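Local atomic coordinates of metallo-beta-lactamase (Serratia marcescens, PDB entry 6K4X), a protein that probably hydrolyses the beta-lactam ring of antibiotics with a pair of zinc ions, as a subclass B3 metallo-beta-lactamase. Residues S175-S180 / R250-T255; G154-W159 / D169-D174; D76-I81 / S118-S123. All coordinates share one frame; numbering follows the deposited sequence.

The zinc site and its inhibitor, 4-amino-2-sulfanylbenzoic acid, tie the three interactions together. Interaction 2 is the hairpin of strands 155-163 and 166-173, and its last residue, D174, hydrogen-bonds the zinc ligand H72. The chain runs straight on from D174 into S175-S180 of interaction 1, which grips the inhibitor's carboxylate and is backed by helix 241-260. Interaction 3 supplies D76 and H77 to one zinc ion. Interactions 1 and 3 both touch the inhibitor and meet where S175 OG lies 4.1 Å from H77 NE2, although their centres are about 23 Å apart. Interactions 2 and 3 do not touch; their nearest atoms are about 6 Å apart.

Interaction 1 (S175-S180 / R250-T255); sequences SLTAVS and RKRLET. With D0U (4-azanyl-2-sulfanyl-benzoic acid), chain E; SO4 (sulfate ion), chain G.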
# COMPACT_ATOMS: atom_id res chain seq x y z
N SER A 175 -3.05 2.00 4.71
CA SER A 175 -3.52 3.06 5.61
C SER A 175 -4.52 2.51 6.62
O SER A 175 -5.46 1.80 6.27
CB SER A 175 -4.12 4.17 4.82
OG SER A 175 -3.17 4.65 3.89
N LEU A 176 -4.35 2.93 7.88
CA LEU A 176 -5.22 2.54 8.98
C LEU A 176 -5.93 3.75 9.58
O LEU A 176 -6.26 3.76 10.78
CB LEU A 176 -4.39 1.85 10.05
CG LEU A 176 -3.58 0.64 9.59
CD1 LEU A 176 -2.81 0.05 10.76
CD2 LEU A 176 -4.46 -0.42 8.93
N THR A 177 -6.15 4.79 8.77
CA THR A 177 -6.54 6.10 9.25
C THR A 177 -8.07 6.27 9.23
O THR A 177 -8.74 6.10 8.20
CB THR A 177 -5.87 7.17 8.41
OG1 THR A 177 -6.18 6.89 7.04
CG2 THR A 177 -4.38 7.23 8.64
N ALA A 178 -8.59 6.75 10.35
CA ALA A 178 -9.98 7.17 10.50
C ALA A 178 -10.09 8.62 10.02
O ALA A 178 -9.59 9.58 10.66
CB ALA A 178 -10.41 7.06 11.94
N VAL A 179 -10.64 8.79 8.82
CA VAL A 179 -10.83 10.11 8.19
C VAL A 179 -12.17 10.05 7.47
O VAL A 179 -12.60 9.00 7.03
CB VAL A 179 -9.66 10.44 7.23
CG1 VAL A 179 -9.44 9.32 6.24
CG2 VAL A 179 -9.78 11.75 6.46
N SER A 180 -12.88 11.17 7.39
CA SER A 180 -14.22 11.10 6.83
C SER A 180 -14.63 12.43 6.21
O SER A 180 -14.02 13.46 6.44
CB SER A 180 -15.22 10.71 7.87
OG SER A 180 -15.51 11.80 8.75
N ARG A 250 -4.62 3.65 16.02
CA ARG A 250 -5.45 3.58 17.20
C ARG A 250 -5.63 4.96 17.82
O ARG A 250 -6.73 5.34 18.19
CB ARG A 250 -4.89 2.55 18.18
CG ARG A 250 -5.77 2.35 19.41
CD ARG A 250 -5.27 1.23 20.31
NE ARG A 250 -5.39 -0.10 19.73
CZ ARG A 250 -4.39 -0.92 19.39
NH1 ARG A 250 -3.12 -0.55 19.52
NH2 ARG A 250 -4.69 -2.12 18.91
N LYS A 251 -4.53 5.73 17.92
CA LYS A 251 -4.60 7.05 18.50
C LYS A 251 -5.50 7.97 17.66
O LYS A 251 -6.27 8.77 18.19
CB LYS A 251 -3.20 7.64 18.64
CG LYS A 251 -3.17 9.12 19.03
CD LYS A 251 -1.80 9.63 19.38
CE LYS A 251 -1.12 8.92 20.53
NZ LYS A 251 -1.96 8.94 21.74
N ARG A 252 -5.40 7.88 16.34
CA ARG A 252 -6.21 8.74 15.49
C ARG A 252 -7.69 8.39 15.68
O ARG A 252 -8.53 9.29 15.75
CB ARG A 252 -5.78 8.57 14.04
CG ARG A 252 -6.51 9.48 13.06
CD ARG A 252 -5.86 9.44 11.69
NE ARG A 252 -6.50 10.38 10.79
CZ ARG A 252 -5.95 10.94 9.73
NH1 ARG A 252 -4.70 10.66 9.41
NH2 ARG A 252 -6.70 11.71 8.96
N LEU A 253 -8.01 7.10 15.75
CA LEU A 253 -9.40 6.73 15.98
C LEU A 253 -9.88 7.16 17.37
O LEU A 253 -10.98 7.68 17.50
CB LEU A 253 -9.60 5.23 15.79
CG LEU A 253 -11.02 4.73 16.10
CD1 LEU A 253 -12.05 5.35 15.17
CD2 LEU A 253 -11.07 3.21 15.98
N GLU A 254 -9.06 6.96 18.40
CA GLU A 254 -9.50 7.32 19.73
C GLU A 254 -9.70 8.83 19.85
O GLU A 254 -10.66 9.30 20.46
CB GLU A 254 -8.54 6.80 20.80
CG GLU A 254 -8.65 5.28 20.96
CD GLU A 254 -10.05 4.73 21.22
OE1 GLU A 254 -10.90 5.44 21.84
OE2 GLU A 254 -10.36 3.60 20.82
N THR A 255 -8.80 9.60 19.24
CA THR A 255 -8.97 11.05 19.23
C THR A 255 -10.29 11.42 18.55
O THR A 255 -11.03 12.31 18.99
CB THR A 255 -7.77 11.73 18.56
OG1 THR A 255 -6.60 11.56 19.35
CG2 THR A 255 -7.97 13.22 18.40
O2 D0U E . -4.28 6.92 2.99
C7 D0U E . -4.59 7.64 3.96
O1 D0U E . -4.23 7.38 5.14
C3 D0U E . -5.43 8.86 3.77
C2 D0U E . -5.51 9.74 4.89
C4 D0U E . -6.12 9.17 2.58
S1 D0U E . -6.09 8.35 1.09
C5 D0U E . -6.89 10.35 2.58
C6 D0U E . -6.98 11.20 3.68
N1 D0U E . -7.73 12.38 3.62
C1 D0U E . -6.28 10.90 4.81
S SO4 G . -1.85 10.12 11.58
O1 SO4 G . -2.48 10.13 12.88
O2 SO4 G . -2.49 9.19 10.64
O3 SO4 G . -1.95 11.50 11.02
O4 SO4 G . -0.43 9.79 11.70
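R252 reaches from helix 241-260 across the loop that follows strand 166-173, its guanidinium laid against T177 CB and reaching past A178 O to V179. With CG anti to the backbone N (chi1 -177°) and the chain extended to NE, the side chain spans the gap at nearly full length. T177 CB sits over one face of the guanidinium, 3.6 Å above its plane and offset toward the rim, while V179 CB approaches NH2 obliquely at 3.7 Å. NE gives a weak hydrogen bond to the backbone oxygen A178 O, 3.2 Å long and bent to 135° at the hydrogen. At the guanidinium edge, in its plane, NH1 donates a straighter bond to sulfate O2 (2.9 Å, 155°); the sulfate probably comes from the crystallisation liquor. Beside this polar group, A178 points its CB at the helix and meets L253 CD1 at 4.0 Å; F200 and L196 of helix 190-205 extend the apolar patch.

The same loop also holds the inhibitor, whose ring atom C1 comes near the guanidinium obliquely. S175 OG donates to carboxylate O2 at 2.7 Å and T177 OG1 to O1 at 2.8 Å. V179 packs its two methyls against the ring, CG2 reaching the amino nitrogen N1 at 3.6 Å. T177 O also accepts a bond from ND1 of the zinc ligand H150. The loop thus joins two kinds of chemistry: two hydroxyls, together with the zinc ion on O2, hold the carboxylate, and the nearby arginine charge, held weakly to the backbone and bound to a sulfate, would be expected to favour anions at the pocket rim.

Interaction 2 (G154-W159 / D169-D174); sequences GITWTW and DVVFAD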
# COMPACT_ATOMS: atom_id res chain seq x y z
N GLY A 154 -9.34 -3.04 2.21
CA GLY A 154 -7.91 -2.74 2.40
C GLY A 154 -7.10 -3.99 2.63
O GLY A 154 -7.53 -4.86 3.42
N ILE A 155 -5.93 -4.08 2.00
CA ILE A 155 -5.02 -5.18 2.17
C ILE A 155 -3.64 -4.63 2.47
O ILE A 155 -3.14 -3.71 1.79
CB ILE A 155 -4.95 -6.08 0.92
CG1 ILE A 155 -6.30 -6.72 0.58
CG2 ILE A 155 -3.86 -7.14 1.07
CD1 ILE A 155 -6.77 -7.80 1.53
N THR A 156 -2.99 -5.22 3.48
CA THR A 156 -1.58 -5.07 3.79
C THR A 156 -0.84 -6.30 3.28
O THR A 156 -1.31 -7.42 3.48
CB THR A 156 -1.42 -4.87 5.30
OG1 THR A 156 -1.95 -3.60 5.67
CG2 THR A 156 -0.01 -4.99 5.81
N TRP A 157 0.26 -6.10 2.56
CA TRP A 157 0.92 -7.16 1.81
C TRP A 157 2.27 -7.46 2.44
O TRP A 157 3.00 -6.50 2.80
CB TRP A 157 1.10 -6.72 0.36
CG TRP A 157 -0.16 -6.38 -0.36
CD1 TRP A 157 -0.70 -5.13 -0.45
CD2 TRP A 157 -1.07 -7.25 -1.05
NE1 TRP A 157 -1.83 -5.14 -1.21
CE2 TRP A 157 -2.09 -6.42 -1.58
CE3 TRP A 157 -1.12 -8.62 -1.32
CZ2 TRP A 157 -3.12 -6.91 -2.37
CZ3 TRP A 157 -2.14 -9.10 -2.11
CH2 TRP A 157 -3.12 -8.25 -2.61
N THR A 158 2.66 -8.73 2.55
CA THR A 158 3.92 -9.08 3.20
C THR A 158 4.70 -10.11 2.38
O THR A 158 4.15 -10.92 1.65
CB THR A 158 3.71 -9.61 4.62
OG1 THR A 158 2.96 -10.82 4.59
CG2 THR A 158 2.98 -8.61 5.48
N TRP A 159 6.03 -10.04 2.50
CA TRP A 159 6.90 -10.95 1.82
C TRP A 159 8.25 -10.97 2.51
O TRP A 159 8.48 -10.25 3.48
CB TRP A 159 7.03 -10.59 0.35
CG TRP A 159 7.63 -9.23 0.10
CD1 TRP A 159 8.95 -8.92 -0.03
CD2 TRP A 159 6.91 -8.00 -0.08
NE1 TRP A 159 9.10 -7.58 -0.26
CE2 TRP A 159 7.86 -6.99 -0.32
CE3 TRP A 159 5.55 -7.67 -0.11
CZ2 TRP A 159 7.48 -5.68 -0.55
CZ3 TRP A 159 5.17 -6.37 -0.33
CH2 TRP A 159 6.13 -5.39 -0.57
N ASP A 169 11.67 -9.69 6.77
CA ASP A 169 10.25 -9.62 6.53
C ASP A 169 9.86 -8.19 6.18
O ASP A 169 10.09 -7.27 6.99
CB ASP A 169 9.47 -10.09 7.76
CG ASP A 169 9.72 -11.56 8.02
OD1 ASP A 169 9.96 -12.32 7.05
OD2 ASP A 169 9.77 -11.91 9.21
N VAL A 170 9.29 -8.03 5.00
CA VAL A 170 8.88 -6.73 4.48
C VAL A 170 7.36 -6.64 4.50
O VAL A 170 6.67 -7.59 4.15
CB VAL A 170 9.41 -6.54 3.05
CG1 VAL A 170 9.07 -5.16 2.52
CG2 VAL A 170 10.89 -6.82 2.96
N VAL A 171 6.86 -5.49 4.93
CA VAL A 171 5.43 -5.22 5.02
C VAL A 171 5.13 -3.94 4.24
O VAL A 171 5.73 -2.91 4.54
CB VAL A 171 4.99 -5.06 6.49
CG1 VAL A 171 3.51 -4.72 6.57
CG2 VAL A 171 5.33 -6.29 7.32
N PHE A 172 4.22 -4.01 3.27
CA PHE A 172 3.67 -2.83 2.62
C PHE A 172 2.36 -2.53 3.31
O PHE A 172 1.37 -3.24 3.14
CB PHE A 172 3.54 -3.04 1.11
CG PHE A 172 3.34 -1.78 0.32
CD1 PHE A 172 2.21 -1.01 0.48
CD2 PHE A 172 4.30 -1.35 -0.56
CE1 PHE A 172 2.03 0.16 -0.26
CE2 PHE A 172 4.11 -0.20 -1.30
CZ PHE A 172 2.97 0.55 -1.16
N ALA A 173 2.40 -1.55 4.21
CA ALA A 173 1.32 -1.32 5.16
C ALA A 173 0.24 -0.42 4.54
O ALA A 173 0.52 0.73 4.17
CB ALA A 173 1.89 -0.73 6.42
N ASP A 174 -0.97 -0.95 4.45
CA ASP A 174 -2.10 -0.13 4.07
C ASP A 174 -2.35 0.94 5.13
O ASP A 174 -1.90 0.85 6.28
CB ASP A 174 -3.35 -0.98 3.91
CG ASP A 174 -4.49 -0.27 3.22
OD1 ASP A 174 -4.23 0.72 2.54
OD2 ASP A 174 -5.63 -0.79 3.33
O HOH W 1 -1.26 -1.53 7.74
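W157 and F172 are joined by a reciprocal pair of backbone hydrogen bonds, F172 N to W157 O at 2.8 Å and W157 N to F172 O at 3.1 Å, and W159 and V170 repeat the pair two residues on. These are the hydrogen-bonded pairs of an antiparallel beta hairpin, strands 155-163 and 166-173, in one of the two sheets of the metallo-beta-lactamase alpha-beta/beta-alpha sandwich. T158 and V171 form the non-hydrogen-bonded pair between them, where T158 CA also makes a C-H...O contact to V170 O.

At the end nearest the zinc site, a water bonds T156 OG1 and donates to D174 O; T156 OG1 is further bonded to T147. D174 CG stands anti to the backbone N (chi1 -167°), and OD1 accepts from ND1 of H72, making D174 a second-shell partner of that zinc ligand.

Packing differs on the two faces. T158 CG2 and V171 CG2 lie side by side at 3.8 Å, with T156 CG2 against V171 CG1. On the face turned to strands 29-31 and 37-40, the W159 indole lies under V170, whose CB stands over the five-membered ring, 3.8 Å from its centroid and 24° off the normal. NE1 of that indole bonds T18, while its far corner, CH2, touches F172 CB at 3.9 Å, near the plane of the phenyl ring.

Interaction 3 (D76-I81 / S118-S123); sequences DHAGGI and SNFPGS. With ZN (zinc ion), chain C; D0U (4-azanyl-2-sulfanyl-benzoic acid), chain E.
A78 and G79 receive the F120 ring just beyond the zinc ligands D76 and H77. A78 CB meets F120 CE2 at 3.8 Å, and G79 CA lies 3.9 Å from F120 CB, approaching the ring obliquely. F120 CG, set between its own backbone N and carbonyl carbon (chi1 59°), is thereby placed 4.1 Å from G79 CA. Next along, P121 CD packs on G79 O at 3.5 Å. A water bridges the segments, donating to A78 O and P121 O, 2.7 Å from each; A78 O also accepts from I81 N within the same segment.

Just before A78 in the chain, D76 OD2 and H77 NE2 bind the zinc ion, with H215 as the third protein ligand. The inhibitor completes the site by chelation, through its sulfur S1, probably as the thiolate, and its carboxylate O2. The H77 ring turns its edge to that oxygen and meets the ring of H72. Backbone hydrogen bonds between H77 and G42 and between G80 and T43 tie this segment to the loop after strand 37-40. D76 and H77 close the HxHxDH motif that carries zinc ligands in the metallo-beta-lactamase superfamily.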
# COMPACT_ATOMS: atom_id res chain seq x y z
N ASP A 76 -5.11 8.42 -4.63
CA ASP A 76 -3.70 8.63 -4.39
C ASP A 76 -2.87 7.33 -4.50
O ASP A 76 -1.70 7.41 -4.84
CB ASP A 76 -3.45 9.34 -3.06
CG ASP A 76 -4.04 8.70 -1.81
OD1 ASP A 76 -5.08 8.02 -1.91
OD2 ASP A 76 -3.44 8.94 -0.73
N HIS A 77 -3.46 6.18 -4.14
CA HIS A 77 -2.73 4.92 -4.20
C HIS A 77 -3.05 4.14 -5.48
O HIS A 77 -2.21 3.35 -5.96
CB HIS A 77 -3.07 4.05 -2.99
CG HIS A 77 -2.88 4.80 -1.72
ND1 HIS A 77 -1.63 5.06 -1.16
CD2 HIS A 77 -3.78 5.47 -0.96
CE1 HIS A 77 -1.81 5.84 -0.10
NE2 HIS A 77 -3.10 6.12 0.04
N ALA A 78 -4.29 4.26 -5.94
CA ALA A 78 -4.86 3.41 -7.00
C ALA A 78 -5.07 4.17 -8.30
O ALA A 78 -5.38 3.56 -9.32
CB ALA A 78 -6.18 2.81 -6.57
N GLY A 79 -4.93 5.50 -8.30
CA GLY A 79 -5.23 6.27 -9.48
C GLY A 79 -4.39 5.88 -10.68
O GLY A 79 -4.86 6.03 -11.82
N GLY A 80 -3.17 5.40 -10.44
CA GLY A 80 -2.27 5.01 -11.50
C GLY A 80 -2.38 3.55 -11.90
O GLY A 80 -1.68 3.13 -12.82
N ILE A 81 -3.18 2.76 -11.19
CA ILE A 81 -3.21 1.34 -11.44
C ILE A 81 -3.70 1.04 -12.85
O ILE A 81 -3.14 0.18 -13.51
CB ILE A 81 -4.00 0.58 -10.36
CG1 ILE A 81 -3.20 0.62 -9.06
CG2 ILE A 81 -4.29 -0.84 -10.83
CD1 ILE A 81 -3.87 -0.03 -7.89
N SER A 118 -12.40 11.96 -4.78
CA SER A 118 -12.32 12.18 -6.21
C SER A 118 -12.22 10.82 -6.91
O SER A 118 -11.48 9.94 -6.49
CB SER A 118 -11.16 13.05 -6.57
OG SER A 118 -11.28 14.33 -5.95
N ASN A 119 -12.95 10.67 -8.00
CA ASN A 119 -12.89 9.47 -8.80
C ASN A 119 -11.54 9.34 -9.48
O ASN A 119 -10.79 10.30 -9.60
CB ASN A 119 -13.99 9.45 -9.86
CG ASN A 119 -15.38 9.50 -9.28
OD1 ASN A 119 -15.61 9.24 -8.10
ND2 ASN A 119 -16.34 9.78 -10.13
N PHE A 120 -11.24 8.14 -9.95
CA PHE A 120 -10.00 7.88 -10.64
C PHE A 120 -10.27 6.87 -11.75
O PHE A 120 -11.36 6.32 -11.88
CB PHE A 120 -8.94 7.42 -9.63
CG PHE A 120 -9.28 6.17 -8.86
CD1 PHE A 120 -9.96 6.24 -7.65
CD2 PHE A 120 -8.92 4.92 -9.34
CE1 PHE A 120 -10.27 5.09 -6.95
CE2 PHE A 120 -9.26 3.77 -8.65
CZ PHE A 120 -9.91 3.86 -7.44
N PRO A 121 -9.29 6.62 -12.64
CA PRO A 121 -9.58 5.75 -13.78
C PRO A 121 -9.82 4.30 -13.36
O PRO A 121 -9.03 3.71 -12.62
CB PRO A 121 -8.31 5.89 -14.64
CG PRO A 121 -7.75 7.23 -14.25
CD PRO A 121 -8.00 7.31 -12.77
N GLY A 122 -10.88 3.70 -13.89
CA GLY A 122 -11.17 2.31 -13.63
C GLY A 122 -10.17 1.41 -14.32
O GLY A 122 -9.67 1.73 -15.41
N SER A 123 -9.87 0.28 -13.69
CA SER A 123 -8.90 -0.66 -14.21
C SER A 123 -9.59 -1.92 -14.77
O SER A 123 -10.62 -2.35 -14.28
CB SER A 123 -7.89 -1.01 -13.15
OG SER A 123 -6.88 -1.90 -13.63
ZN ZN C . -3.79 7.80 0.95
O2 D0U E . -4.28 6.92 2.99
C7 D0U E . -4.59 7.64 3.96
O1 D0U E . -4.23 7.38 5.14
C3 D0U E . -5.43 8.86 3.77
C2 D0U E . -5.51 9.74 4.89
C4 D0U E . -6.12 9.17 2.58
S1 D0U E . -6.09 8.35 1.09
C5 D0U E . -6.89 10.35 2.58
C6 D0U E . -6.98 11.20 3.68
N1 D0U E . -7.73 12.38 3.62
C1 D0U E . -6.28 10.90 4.81
O HOH W 2 -6.65 3.01 -11.62